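Soluble epoxide hydrolase (PDB 4INZ) is a soluble epoxide hydrolase by name, a member of the alpha/beta hydrolase fold built round a mainly parallel beta sheet flanked by helices. Local coordinates at residues I23-G27 with V28-Y32. The protein carries 1 engineered substitution. Residues are numbered along the deposited sequence; the frame is centred on the assembly and turned at random.
Sequences INVNG and VNLHY
Ile23 pairs with Leu30 and Val25 with Val28 through two reciprocal couples of backbone hydrogen bonds, and the antiparallel strands 23-25 and 28-32 are joined by a type I' turn with Asn26 and Gly27 at its corners. In the couple next to the turn, Val25 N to Val28 O and Val28 N to Val25 O both measure 2.9 Å. Positive phi at both Asn26 and Gly27 gives the turn the right-handed twist that matches a two-residue hairpin.

On one face the non-hydrogen-bonded pair Asn24 and Asn29 joins amide to amide. With CG of Asn24 anti to its main-chain nitrogen (chi1 -177°), ND2 reaches across to OD1 of Asn29 at 2.8 Å. The bond is nearly straight at the hydrogen and lies close to the amide plane of Asn24, yet ND2 stands above the carbonyl plane of Asn29 (40° out of it), and the two amide planes are turned 64° apart.

The other face is apolar. CG2 of Val25 meets CD1 of Leu30 at 3.7 Å, the two side chains crossing at about a right angle, while CE1 of Tyr32 comes obliquely within 3.7 Å of CB of Ile23. Val25 also packs on Val99 of helix 89-102, and ND2 of Asn26 hydrogen-bonds to Asp95 of that helix. The whole is a two-residue (2:2) beta hairpin, whose strand 20-25 forms one edge of the alpha/beta hydrolase sheet while 28-36 joins it to strand 66-70.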
ATOM      1  N   ILE A  23       1.122  -3.599 -18.577  1.00 46.91           N
ATOM      2  CA  ILE A  23       1.910  -4.820 -18.557  1.00 46.59           C
ATOM      3  C   ILE A  23       0.991  -6.003 -18.256  1.00 45.63           C
ATOM      4  O   ILE A  23       0.174  -5.958 -17.340  1.00 45.45           O
ATOM      5  CB  ILE A  23       3.083  -4.736 -17.550  1.00 48.41           C
ATOM      6  CG1 ILE A  23       4.079  -5.877 -17.783  1.00 48.95           C
ATOM      7  CG2 ILE A  23       2.574  -4.700 -16.103  1.00 48.09           C
ATOM      8  CD1 ILE A  23       5.371  -5.725 -17.009  1.00 49.80           C
ATOM      9  N   ASN A  24       1.093  -7.048 -19.065  1.00 46.02           N
ATOM     10  CA  ASN A  24       0.258  -8.220 -18.870  1.00 45.95           C
ATOM     11  C   ASN A  24       0.932  -9.192 -17.917  1.00 45.29           C
ATOM     12  O   ASN A  24       2.013  -9.712 -18.203  1.00 45.03           O
ATOM     13  CB  ASN A  24      -0.037  -8.904 -20.212  1.00 48.57           C
ATOM     14  CG  ASN A  24      -0.969 -10.096 -20.068  1.00 51.86           C
ATOM     15  OD1 ASN A  24      -0.528 -11.245 -20.062  1.00 54.11           O
ATOM     16  ND2 ASN A  24      -2.266  -9.826 -19.956  1.00 52.56           N
ATOM     17  N   VAL A  25       0.296  -9.424 -16.777  1.00 44.61           N
ATOM     18  CA  VAL A  25       0.834 -10.332 -15.780  1.00 44.32           C
ATOM     19  C   VAL A  25      -0.282 -11.148 -15.155  1.00 42.98           C
ATOM     20  O   VAL A  25      -1.381 -10.642 -14.918  1.00 42.05           O
ATOM     21  CB  VAL A  25       1.573  -9.578 -14.645  1.00 44.51           C
ATOM     22  CG1 VAL A  25       2.706  -8.727 -15.201  1.00 44.96           C
ATOM     23  CG2 VAL A  25       0.602  -8.728 -13.843  1.00 44.35           C
ATOM     24  N   ASN A  26      -0.000 -12.420 -14.903  1.00 41.92           N
ATOM     25  CA  ASN A  26      -0.864 -13.227 -14.057  1.00 41.61           C
ATOM     26  C   ASN A  26      -2.329 -13.180 -14.487  1.00 42.25           C
ATOM     27  O   ASN A  26      -3.235 -13.170 -13.648  1.00 40.50           O
ATOM     28  CB  ASN A  26      -0.721 -12.758 -12.607  1.00 40.83           C
ATOM     29  CG  ASN A  26      -1.210 -13.785 -11.609  1.00 40.34           C
ATOM     30  OD1 ASN A  26      -1.372 -14.964 -11.939  1.00 41.35           O
ATOM     31  ND2 ASN A  26      -1.446 -13.344 -10.380  1.00 38.88           N
ATOM     32  N   GLY A  27      -2.555 -13.137 -15.796  1.00 44.15           N
ATOM     33  CA  GLY A  27      -3.897 -13.224 -16.347  1.00 43.64           C
ATOM     34  C   GLY A  27      -4.666 -11.915 -16.411  1.00 43.57           C
ATOM     35  O   GLY A  27      -5.846 -11.904 -16.769  1.00 44.70           O
ATOM     36  N   VAL A  28      -4.004 -10.814 -16.068  1.00 40.10           N
ATOM     37  CA  VAL A  28      -4.646  -9.503 -16.087  1.00 40.40           C
ATOM     38  C   VAL A  28      -3.739  -8.448 -16.713  1.00 39.34           C
ATOM     39  O   VAL A  28      -2.520  -8.618 -16.758  1.00 42.22           O
ATOM     40  CB  VAL A  28      -5.035  -9.046 -14.660  1.00 40.75           C
ATOM     41  CG1 VAL A  28      -5.907 -10.097 -13.988  1.00 42.95           C
ATOM     42  CG2 VAL A  28      -3.792  -8.769 -13.823  1.00 39.47           C
ATOM     43  N   ASN A  29      -4.341  -7.366 -17.206  1.00 34.51           N
ATOM     44  CA  ASN A  29      -3.586  -6.219 -17.688  1.00 33.78           C
ATOM     45  C   ASN A  29      -3.539  -5.169 -16.594  1.00 31.62           C
ATOM     46  O   ASN A  29      -4.582  -4.642 -16.195  1.00 29.64           O
ATOM     47  CB  ASN A  29      -4.244  -5.606 -18.930  1.00 36.54           C
ATOM     48  CG  ASN A  29      -4.142  -6.495 -20.153  1.00 43.64           C
ATOM     49  OD1 ASN A  29      -3.144  -7.188 -20.357  1.00 45.93           O
ATOM     50  ND2 ASN A  29      -5.181  -6.475 -20.982  1.00 45.90           N
ATOM     51  N   LEU A  30      -2.339  -4.871 -16.100  1.00 29.14           N
ATOM     52  CA  LEU A  30      -2.179  -3.842 -15.080  1.00 26.71           C
ATOM     53  C   LEU A  30      -1.612  -2.565 -15.679  1.00 26.35           C
ATOM     54  O   LEU A  30      -0.662  -2.602 -16.462  1.00 27.78           O
ATOM     55  CB  LEU A  30      -1.259  -4.324 -13.963  1.00 27.90           C
ATOM     56  CG  LEU A  30      -1.688  -5.572 -13.200  1.00 26.93           C
ATOM     57  CD1 LEU A  30      -0.718  -5.823 -12.070  1.00 27.26           C
ATOM     58  CD2 LEU A  30      -3.105  -5.419 -12.671  1.00 26.71           C
ATOM     59  N   HIS A  31      -2.205  -1.439 -15.302  1.00 24.93           N
ATOM     60  CA  HIS A  31      -1.744  -0.127 -15.729  1.00 24.08           C
ATOM     61  C   HIS A  31      -0.684   0.417 -14.768  1.00 23.94           C
ATOM     62  O   HIS A  31      -0.739   0.159 -13.568  1.00 23.63           O
ATOM     63  CB  HIS A  31      -2.932   0.831 -15.786  1.00 24.28           C
ATOM     64  CG  HIS A  31      -2.564   2.239 -16.140  1.00 25.45           C
ATOM     65  ND1 HIS A  31      -2.391   3.224 -15.190  1.00 25.49           N
ATOM     66  CD2 HIS A  31      -2.360   2.834 -17.340  1.00 28.96           C
ATOM     67  CE1 HIS A  31      -2.087   4.363 -15.789  1.00 26.97           C
ATOM     68  NE2 HIS A  31      -2.064   4.155 -17.094  1.00 28.98           N
ATOM     69  N   TYR A  32       0.291   1.162 -15.282  1.00 24.29           N
ATOM     70  CA  TYR A  32       1.310   1.744 -14.399  1.00 22.04           C
ATOM     71  C   TYR A  32       1.862   3.050 -14.947  1.00 23.73           C
ATOM     72  O   TYR A  32       1.783   3.309 -16.150  1.00 23.19           O
ATOM     73  CB  TYR A  32       2.466   0.764 -14.145  1.00 24.02           C
ATOM     74  CG  TYR A  32       3.274   0.390 -15.379  1.00 26.19           C
ATOM     75  CD1 TYR A  32       2.946  -0.727 -16.130  1.00 29.48           C
ATOM     76  CD2 TYR A  32       4.373   1.141 -15.777  1.00 24.63           C
ATOM     77  CE1 TYR A  32       3.675  -1.085 -17.243  1.00 32.14           C
ATOM     78  CE2 TYR A  32       5.118   0.786 -16.901  1.00 29.33           C
ATOM     79  CZ  TYR A  32       4.762  -0.328 -17.629  1.00 32.08           C
ATOM     80  OH  TYR A  32       5.481  -0.696 -18.752  1.00 35.55           O
TER